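Local structure of 2-c-methyl-d-erythritol 4-phosphate cytidylyltransferase (Streptococcus pneumoniae, 2VSI) at residues H1-G6 / E106-T111; S114-I119 / Q167-Q172. The protein catalyses the transfer of the cytidylyl group of CTP to D-ribitol 5-phosphate, yielding CDP-L-ribitol and diphosphate. All coordinates share one frame; numbering follows the deposited sequence.

Contact 1 (H1-G6 / E106-T111); sequences HMIYAG and EDIVVT. With CA (calcium ion), chain E.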
ATOM      1  N   HIS B   1     -12.334 -22.560 -26.718  1.00116.17           N
ATOM      2  CA  HIS B   1     -12.413 -22.998 -25.293  1.00112.02           C
ATOM      3  C   HIS B   1     -13.154 -21.977 -24.410  1.00107.60           C
ATOM      4  O   HIS B   1     -13.582 -20.921 -24.885  1.00107.70           O
ATOM      5  CB  HIS B   1     -11.012 -23.305 -24.744  1.00109.81           C
ATOM      6  CG  HIS B   1     -10.167 -22.088 -24.519  1.00106.59           C
ATOM      7  ND1 HIS B   1     -10.184 -21.376 -23.337  1.00101.30           N
ATOM      8  CD2 HIS B   1      -9.276 -21.458 -25.322  1.00107.84           C
ATOM      9  CE1 HIS B   1      -9.344 -20.360 -23.423  1.00 99.59           C
ATOM     10  NE2 HIS B   1      -8.778 -20.388 -24.617  1.00103.33           N
ATOM     11  N   MET B   2     -13.281 -22.295 -23.123  1.00104.05           N
ATOM     12  CA  MET B   2     -14.182 -21.580 -22.219  1.00100.79           C
ATOM     13  C   MET B   2     -13.490 -20.541 -21.332  1.00 95.74           C
ATOM     14  O   MET B   2     -12.272 -20.583 -21.128  1.00 94.29           O
ATOM     15  CB  MET B   2     -14.935 -22.579 -21.332  1.00100.92           C
ATOM     16  CG  MET B   2     -15.653 -23.693 -22.077  1.00106.37           C
ATOM     17  SD  MET B   2     -17.323 -23.236 -22.559  1.00109.91           S
ATOM     18  CE  MET B   2     -17.705 -24.534 -23.741  1.00116.74           C
ATOM     19  N   ILE B   3     -14.294 -19.615 -20.809  1.00 93.35           N
ATOM     20  CA  ILE B   3     -13.848 -18.600 -19.858  1.00 88.74           C
ATOM     21  C   ILE B   3     -14.834 -18.536 -18.685  1.00 86.58           C
ATOM     22  O   ILE B   3     -16.030 -18.315 -18.881  1.00 87.98           O
ATOM     23  CB  ILE B   3     -13.739 -17.202 -20.523  1.00 88.42           C
ATOM     24  CG1 ILE B   3     -12.700 -17.213 -21.647  1.00 90.60           C
ATOM     25  CG2 ILE B   3     -13.380 -16.141 -19.492  1.00 84.28           C
ATOM     26  CD1 ILE B   3     -12.769 -16.012 -22.568  1.00 92.00           C
ATOM     27  N   TYR B   4     -14.324 -18.731 -17.469  1.00 83.64           N
ATOM     28  CA  TYR B   4     -15.144 -18.662 -16.253  1.00 81.53           C
ATOM     29  C   TYR B   4     -14.656 -17.571 -15.295  1.00 77.70           C
ATOM     30  O   TYR B   4     -13.471 -17.241 -15.269  1.00 76.28           O
ATOM     31  CB  TYR B   4     -15.163 -20.013 -15.528  1.00 82.35           C
ATOM     32  CG  TYR B   4     -15.678 -21.163 -16.366  1.00 86.36           C
ATOM     33  CD1 TYR B   4     -14.803 -21.952 -17.109  1.00 88.34           C
ATOM     34  CD2 TYR B   4     -17.038 -21.464 -16.412  1.00 88.35           C
ATOM     35  CE1 TYR B   4     -15.270 -23.008 -17.886  1.00 92.85           C
ATOM     36  CE2 TYR B   4     -17.516 -22.524 -17.185  1.00 92.73           C
ATOM     37  CZ  TYR B   4     -16.626 -23.289 -17.919  1.00 94.85           C
ATOM     38  OH  TYR B   4     -17.086 -24.338 -18.685  1.00 99.54           O
ATOM     39  N   ALA B   5     -15.582 -17.009 -14.524  1.00 76.32           N
ATOM     40  CA  ALA B   5     -15.241 -16.090 -13.450  1.00 73.16           C
ATOM     41  C   ALA B   5     -15.299 -16.862 -12.140  1.00 72.57           C
ATOM     42  O   ALA B   5     -16.281 -17.546 -11.863  1.00 74.09           O
ATOM     43  CB  ALA B   5     -16.197 -14.918 -13.431  1.00 72.32           C
ATOM     44  N   GLY B   6     -14.237 -16.777 -11.348  1.00 71.13           N
ATOM     45  CA  GLY B   6     -14.187 -17.468 -10.061  1.00 71.27           C
ATOM     46  C   GLY B   6     -14.135 -16.488  -8.907  1.00 69.36           C
ATOM     47  O   GLY B   6     -13.079 -15.929  -8.617  1.00 68.08           O
ATOM     48  N   GLU B 106      -6.995 -25.777 -21.698  1.00 97.52           N
ATOM     49  CA  GLU B 106      -6.796 -24.342 -21.924  1.00 94.89           C
ATOM     50  C   GLU B 106      -7.844 -23.448 -21.254  1.00 91.30           C
ATOM     51  O   GLU B 106      -7.662 -22.232 -21.194  1.00 88.70           O
ATOM     52  CB  GLU B 106      -6.702 -24.033 -23.425  1.00 98.29           C
ATOM     53  CG  GLU B 106      -5.596 -24.795 -24.162  1.00102.43           C
ATOM     54  CD  GLU B 106      -4.190 -24.298 -23.840  1.00101.17           C
ATOM     55  OE1 GLU B 106      -3.980 -23.065 -23.792  1.00 98.76           O
ATOM     56  OE2 GLU B 106      -3.290 -25.145 -23.646  1.00102.77           O
ATOM     57  N   ASP B 107      -8.932 -24.046 -20.761  1.00 91.52           N
ATOM     58  CA  ASP B 107      -9.996 -23.309 -20.060  1.00 88.57           C
ATOM     59  C   ASP B 107      -9.438 -22.434 -18.927  1.00 83.94           C
ATOM     60  O   ASP B 107      -8.866 -22.944 -17.959  1.00 82.93           O
ATOM     61  CB  ASP B 107     -11.070 -24.267 -19.508  1.00 89.78           C
ATOM     62  CG  ASP B 107     -11.951 -24.870 -20.599  1.00 94.86           C
ATOM     63  OD1 ASP B 107     -12.174 -24.200 -21.629  1.00 97.34           O
ATOM     64  OD2 ASP B 107     -12.425 -26.019 -20.433  1.00 97.55           O
ATOM     65  N   ILE B 108      -9.606 -21.119 -19.065  1.00 81.46           N
ATOM     66  CA  ILE B 108      -9.105 -20.162 -18.076  1.00 77.35           C
ATOM     67  C   ILE B 108     -10.159 -19.751 -17.037  1.00 74.57           C
ATOM     68  O   ILE B 108     -11.360 -19.740 -17.320  1.00 75.31           O
ATOM     69  CB  ILE B 108      -8.492 -18.890 -18.739  1.00 76.66           C
ATOM     70  CG1 ILE B 108      -9.524 -18.171 -19.620  1.00 77.66           C
ATOM     71  CG2 ILE B 108      -7.234 -19.247 -19.530  1.00 78.61           C
ATOM     72  CD1 ILE B 108      -9.208 -16.706 -19.883  1.00 76.20           C
ATOM     73  N   VAL B 109      -9.688 -19.421 -15.836  1.00 71.51           N
ATOM     74  CA  VAL B 109     -10.541 -18.885 -14.775  1.00 68.85           C
ATOM     75  C   VAL B 109     -10.052 -17.501 -14.354  1.00 65.86           C
ATOM     76  O   VAL B 109      -8.866 -17.311 -14.086  1.00 65.48           O
ATOM     77  CB  VAL B 109     -10.641 -19.849 -13.541  1.00 68.86           C
ATOM     78  CG1 VAL B 109      -9.298 -20.468 -13.202  1.00 69.81           C
ATOM     79  CG2 VAL B 109     -11.224 -19.143 -12.317  1.00 65.99           C
ATOM     80  N   VAL B 110     -10.971 -16.538 -14.318  1.00 64.26           N
ATOM     81  CA  VAL B 110     -10.664 -15.199 -13.836  1.00 61.69           C
ATOM     82  C   VAL B 110     -11.077 -15.093 -12.370  1.00 59.90           C
ATOM     83  O   VAL B 110     -12.231 -14.786 -12.055  1.00 59.59           O
ATOM     84  CB  VAL B 110     -11.350 -14.105 -14.683  1.00 61.82           C
ATOM     85  CG1 VAL B 110     -10.973 -12.716 -14.171  1.00 59.69           C
ATOM     86  CG2 VAL B 110     -10.968 -14.253 -16.149  1.00 63.80           C
ATOM     87  N   THR B 111     -10.126 -15.371 -11.481  1.00 59.21           N
ATOM     88  CA  THR B 111     -10.369 -15.320 -10.045  1.00 58.21           C
ATOM     89  C   THR B 111     -10.422 -13.865  -9.573  1.00 56.39           C
ATOM     90  O   THR B 111      -9.691 -13.019 -10.087  1.00 56.26           O
ATOM     91  CB  THR B 111      -9.287 -16.087  -9.244  1.00 59.00           C
ATOM     92  OG1 THR B 111      -8.085 -15.307  -9.161  1.00 58.49           O
ATOM     93  CG2 THR B 111      -8.973 -17.419  -9.894  1.00 60.86           C
TER
HETATM   94 CA    CA E1234      -0.526 -24.859 -23.301  0.50 65.20          CA
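Tyr4, Gly6 and Val110 supply most of the backbone bonding between 1-6 and 106-111: Tyr4 N bonds to Ile108 O, Val110 N to Tyr4 O (2.8 Å) and Gly6 N to Val110 O, the alternating ladder of parallel strands. Toward the strand starts it frays, and Ile108 N to Met2 O is weak. There Asp107 suits its place, because its carboxylate OD1 can accept the N-H of Met2 (2.7 Å) just before the regular ladder; OD2 is held by Thr104.

This parallel pair, 3-8 and 108-113, is central in the Rossmann-like sheet of the GT-A nucleotidyltransferases. Apolar side chains line the face of Ile3, Ala5, Ile108 and Val110, where Ile3 and Ile108 lie alongside each other, CG1 to CG1 3.9 Å, against Ile128 of helix 121-131. On the opposite face Tyr4 packs on helix 86-100, and Gly6, lacking a side chain, lets Val109 CG2 lie against its backbone.

The His1 ring takes Glu106 CB over its centre, a CH-pi contact. His1 CG lies between the backbone N and carbonyl carbon (chi1 72°), and ND1 donates to Met2 O, which helps fix the ring. The Glu106 carboxylate turns away to Arg175 and, through OE2, a calcium ion at 2.8 Å.

Contact 2 (S114-I119 / Q167-Q172); sequences SVRPFI and QGQTPQ. With CDF (4-amino-1-{5-O-[(R)-hydroxy(phosphonooxy)phosphoryl]-alpha-D-arabinofuranosyl}pyrimidin-2(1H)-one), chain D.
The loop that leaves strand 108-113 beside the nucleotide site meets the corner of strand 165-175 here, and Arg116 bridges most of the gap. Its long chain runs extended through chi2 and bends at chi3 (149°) before the guanidinium, which arrives at the backbone of 168-170. The guanidinium lays one face over Gln169 CA and Thr170 N, both offset toward its rim, with NH2 3.6 Å from Gln169 CA. Farther back along the chain, Arg116 CD touches Thr170 OG1 at 3.4 Å. Arginine suits this place because its methylenes and flat end can pack on a peptide while the charge is met elsewhere: NH1 forms a salt bridge with Asp113. Asp113 also steadies the other side of the contact, its backbone N donating to Thr170 OG1.

A second, purely apolar touch brings the end of Ile119 to the Pro171 ring, CD1 to CG 3.4 Å. Ile119 reaches it with an extended chain, CG1 anti to the backbone N (chi1 174°). Pro171 follows a cis peptide bond, consistent with the sharp corner at Thr170, and offers a compact ring to the isoleucine.

At the start of the loop, Ser114 OG lies 2.7 Å from O3' of the bound cytidine diphosphate analogue, and Val115 CG2 lies close to its phosphate oxygen O2A. Pro117 rests on helix 33-43, Pro171 on His112 of strand 108-113, and Gln169 on strand 136-142, while Gln167 carries the sheet into a strand of the second subunit.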
ATOM      1  N   SER B 114     -14.448 -11.048  -3.979  1.00 53.53           N
ATOM      2  CA  SER B 114     -15.826 -10.544  -3.879  1.00 53.60           C
ATOM      3  C   SER B 114     -15.906  -9.155  -3.241  1.00 52.93           C
ATOM      4  O   SER B 114     -16.843  -8.408  -3.512  1.00 52.93           O
ATOM      5  CB  SER B 114     -16.701 -11.509  -3.077  1.00 54.88           C
ATOM      6  OG  SER B 114     -16.338 -11.515  -1.706  1.00 55.18           O
ATOM      7  N   VAL B 115     -14.923  -8.833  -2.394  1.00 52.79           N
ATOM      8  CA  VAL B 115     -14.830  -7.531  -1.700  1.00 52.58           C
ATOM      9  C   VAL B 115     -14.082  -6.465  -2.506  1.00 51.54           C
ATOM     10  O   VAL B 115     -13.615  -5.465  -1.953  1.00 51.75           O
ATOM     11  CB  VAL B 115     -14.158  -7.659  -0.297  1.00 53.86           C
ATOM     12  CG1 VAL B 115     -15.067  -8.401   0.685  1.00 55.16           C
ATOM     13  CG2 VAL B 115     -12.772  -8.316  -0.392  1.00 53.89           C
ATOM     14  N   ARG B 116     -13.962  -6.701  -3.811  1.00 50.79           N
ATOM     15  CA  ARG B 116     -13.399  -5.744  -4.757  1.00 50.13           C
ATOM     16  C   ARG B 116     -14.444  -5.476  -5.835  1.00 50.41           C
ATOM     17  O   ARG B 116     -14.342  -6.018  -6.944  1.00 50.86           O
ATOM     18  CB  ARG B 116     -12.114  -6.298  -5.385  1.00 49.75           C
ATOM     19  CG  ARG B 116     -10.870  -6.136  -4.526  1.00 49.46           C
ATOM     20  CD  ARG B 116      -9.626  -6.551  -5.275  1.00 48.64           C
ATOM     21  NE  ARG B 116      -8.442  -5.798  -4.855  1.00 50.00           N
ATOM     22  CZ  ARG B 116      -7.532  -6.221  -3.973  1.00 50.88           C
ATOM     23  NH1 ARG B 116      -7.655  -7.406  -3.381  1.00 51.77           N
ATOM     24  NH2 ARG B 116      -6.489  -5.456  -3.678  1.00 50.92           N
ATOM     25  N   PRO B 117     -15.473  -4.667  -5.509  1.00 50.77           N
ATOM     26  CA  PRO B 117     -16.594  -4.442  -6.426  1.00 51.52           C
ATOM     27  C   PRO B 117     -16.352  -3.353  -7.473  1.00 52.13           C
ATOM     28  O   PRO B 117     -17.178  -3.180  -8.371  1.00 53.25           O
ATOM     29  CB  PRO B 117     -17.721  -4.023  -5.485  1.00 52.13           C
ATOM     30  CG  PRO B 117     -17.033  -3.324  -4.378  1.00 51.82           C
ATOM     31  CD  PRO B 117     -15.652  -3.927  -4.246  1.00 51.11           C
ATOM     32  N   PHE B 118     -15.228  -2.643  -7.368  1.00 51.95           N
ATOM     33  CA  PHE B 118     -14.910  -1.539  -8.296  1.00 52.87           C
ATOM     34  C   PHE B 118     -13.989  -1.965  -9.435  1.00 52.97           C
ATOM     35  O   PHE B 118     -13.173  -1.189  -9.934  1.00 53.66           O
ATOM     36  CB  PHE B 118     -14.350  -0.325  -7.541  1.00 52.79           C
ATOM     37  CG  PHE B 118     -15.287   0.212  -6.499  1.00 52.90           C
ATOM     38  CD1 PHE B 118     -16.371   1.002  -6.862  1.00 54.48           C
ATOM     39  CD2 PHE B 118     -15.095  -0.090  -5.155  1.00 52.15           C
ATOM     40  CE1 PHE B 118     -17.253   1.496  -5.900  1.00 55.74           C
ATOM     41  CE2 PHE B 118     -15.965   0.399  -4.185  1.00 53.64           C
ATOM     42  CZ  PHE B 118     -17.048   1.196  -4.559  1.00 54.94           C
ATOM     43  N   ILE B 119     -14.134  -3.217  -9.838  1.00 52.89           N
ATOM     44  CA  ILE B 119     -13.428  -3.738 -10.987  1.00 53.73           C
ATOM     45  C   ILE B 119     -14.161  -3.257 -12.246  1.00 56.05           C
ATOM     46  O   ILE B 119     -15.386  -3.267 -12.286  1.00 57.01           O
ATOM     47  CB  ILE B 119     -13.330  -5.283 -10.898  1.00 53.16           C
ATOM     48  CG1 ILE B 119     -12.729  -5.888 -12.171  1.00 54.33           C
ATOM     49  CG2 ILE B 119     -14.686  -5.902 -10.534  1.00 53.59           C
ATOM     50  CD1 ILE B 119     -12.484  -7.377 -12.077  1.00 54.07           C
ATOM     51  N   GLN B 167       1.716  -3.335  -5.961  1.00 54.68           N
ATOM     52  CA  GLN B 167       0.713  -3.835  -5.036  1.00 56.14           C
ATOM     53  C   GLN B 167      -0.138  -4.876  -5.734  1.00 56.43           C
ATOM     54  O   GLN B 167      -0.652  -4.636  -6.827  1.00 56.48           O
ATOM     55  CB  GLN B 167      -0.175  -2.706  -4.518  1.00 57.65           C
ATOM     56  CG  GLN B 167       0.506  -1.814  -3.490  1.00 58.35           C
ATOM     57  CD  GLN B 167      -0.326  -0.600  -3.110  1.00 60.23           C
ATOM     58  OE1 GLN B 167       0.224   0.443  -2.744  1.00 60.34           O
ATOM     59  NE2 GLN B 167      -1.654  -0.729  -3.195  1.00 62.39           N
ATOM     60  N   GLY B 168      -0.275  -6.031  -5.092  1.00 57.05           N
ATOM     61  CA  GLY B 168      -1.115  -7.102  -5.598  1.00 57.54           C
ATOM     62  C   GLY B 168      -2.577  -6.747  -5.456  1.00 58.94           C
ATOM     63  O   GLY B 168      -2.990  -6.175  -4.450  1.00 60.44           O
ATOM     64  N   GLN B 169      -3.351  -7.067  -6.487  1.00 50.09           N
ATOM     65  CA  GLN B 169      -4.801  -6.918  -6.465  1.00 49.54           C
ATOM     66  C   GLN B 169      -5.412  -8.217  -6.966  1.00 50.65           C
ATOM     67  O   GLN B 169      -4.767  -9.261  -6.927  1.00 51.49           O
ATOM     68  CB  GLN B 169      -5.246  -5.742  -7.348  1.00 48.93           C
ATOM     69  CG  GLN B 169      -4.814  -4.366  -6.837  1.00 47.75           C
ATOM     70  CD  GLN B 169      -5.409  -3.226  -7.636  1.00 47.63           C
ATOM     71  OE1 GLN B 169      -6.129  -3.443  -8.608  1.00 47.22           O
ATOM     72  NE2 GLN B 169      -5.103  -2.000  -7.230  1.00 45.92           N
ATOM     73  N   THR B 170      -6.672  -8.152  -7.381  1.00 51.12           N
ATOM     74  CA  THR B 170      -7.289  -9.163  -8.231  1.00 52.35           C
ATOM     75  C   THR B 170      -8.033  -8.352  -9.296  1.00 52.73           C
ATOM     76  O   THR B 170      -8.347  -7.182  -9.046  1.00 52.05           O
ATOM     77  CB  THR B 170      -8.268 -10.103  -7.468  1.00 53.52           C
ATOM     78  OG1 THR B 170      -9.475  -9.403  -7.131  1.00 53.32           O
ATOM     79  CG2 THR B 170      -7.626 -10.690  -6.207  1.00 53.79           C
ATOM     80  N   PRO B 171      -8.342  -8.952 -10.468  1.00 54.06           N
ATOM     81  CA  PRO B 171      -8.190 -10.336 -10.929  1.00 55.50           C
ATOM     82  C   PRO B 171      -6.798 -10.961 -10.901  1.00 55.79           C
ATOM     83  O   PRO B 171      -5.771 -10.283 -11.089  1.00 54.72           O
ATOM     84  CB  PRO B 171      -8.674 -10.275 -12.380  1.00 56.57           C
ATOM     85  CG  PRO B 171      -9.589  -9.144 -12.420  1.00 56.57           C
ATOM     86  CD  PRO B 171      -8.992  -8.127 -11.501  1.00 54.63           C
ATOM     87  N   GLN B 172      -6.801 -12.266 -10.640  1.00 57.46           N
ATOM     88  CA  GLN B 172      -5.680 -13.154 -10.927  1.00 58.64           C
ATOM     89  C   GLN B 172      -6.228 -14.247 -11.843  1.00 60.79           C
ATOM     90  O   GLN B 172      -7.203 -14.919 -11.492  1.00 62.39           O
ATOM     91  CB  GLN B 172      -5.099 -13.747  -9.644  1.00 58.99           C
ATOM     92  CG  GLN B 172      -4.571 -12.711  -8.658  1.00 57.50           C
ATOM     93  CD  GLN B 172      -3.851 -13.334  -7.476  1.00 58.65           C
ATOM     94  OE1 GLN B 172      -4.215 -14.416  -7.011  1.00 60.59           O
ATOM     95  NE2 GLN B 172      -2.820 -12.652  -6.981  1.00 57.83           N
TER
HETATM   96  O3B CDF D1233      -7.429 -12.345   1.932  1.00 83.32           O
HETATM   97  PB  CDF D1233      -8.056 -12.093   3.285  0.50 83.45           P
HETATM   98  O1B CDF D1233      -7.079 -11.632   4.341  0.50 83.37           O
HETATM   99  O2B CDF D1233      -9.005 -13.174   3.752  0.50 83.28           O
HETATM  100  O3A CDF D1233      -8.990 -10.798   3.052  0.50 83.09           O
HETATM  101  PA  CDF D1233     -10.402 -10.881   2.278  0.50 82.83           P
HETATM  102  O1A CDF D1233     -11.329 -11.768   3.077  0.50 82.91           O
HETATM  103  O2A CDF D1233     -10.839  -9.470   1.969  0.50 82.98           O
HETATM  104  O5' CDF D1233     -10.006 -11.625   0.901  0.50 82.24           O
HETATM  105  C5' CDF D1233     -10.797 -11.492  -0.281  0.50 81.27           C
HETATM  106  C4' CDF D1233     -11.668 -12.725  -0.522  0.50 80.54           C
HETATM  107  O4' CDF D1233     -11.019 -13.928  -0.085  0.50 80.13           O
HETATM  108  C3' CDF D1233     -12.983 -12.617   0.238  0.50 80.21           C
HETATM  109  O3' CDF D1233     -14.075 -12.438  -0.668  0.50 80.34           O
HETATM  110  C2' CDF D1233     -13.103 -13.908   1.028  0.50 79.75           C
HETATM  111  O2' CDF D1233     -13.615 -13.650   2.338  0.50 79.52           O
HETATM  112  C1' CDF D1233     -11.666 -14.414   1.097  0.50 79.51           C
HETATM  113  N1  CDF D1233     -11.566 -15.870   1.258  0.50 79.22           N
HETATM  114  C2  CDF D1233     -11.895 -16.792   0.231  0.50 78.98           C
HETATM  115  O2  CDF D1233     -12.298 -16.406  -0.884  0.50 78.68           O
HETATM  116  N3  CDF D1233     -11.779 -18.121   0.458  0.50 78.91           N
HETATM  117  C4  CDF D1233     -11.348 -18.581   1.657  0.50 79.04           C
HETATM  118  N4  CDF D1233     -11.235 -19.910   1.872  0.50 78.96           N
HETATM  119  C6  CDF D1233     -11.137 -16.324   2.445  0.50 79.28           C
HETATM  120  C5  CDF D1233     -11.019 -17.692   2.674  0.50 79.03           C

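In the fold
Contact 1 and contact 2, with centres about 16 Å apart, follow one another along the chain and meet on the same mixed sheet. Strand 108-113 pairs with 3-8 in contact 1, flanks 165-175 antiparallel on its other side, and then runs into the loop 114-119 of contact 2. The two touch directly where Thr111 OG1 lies 2.5 Å from Gln172 O, a probable hydrogen bond, and where Val110 CG1 packs on Pro171 CB at 3.8 Å. Both lead toward the nucleotide site: the Thr111 side chain is about 9 Å from the bound analogue, which Ser114 approaches directly, and the side chains of Thr111 and Thr170 are about 5 Å and 4 Å from that of Arg86, which is expected to bind CTP.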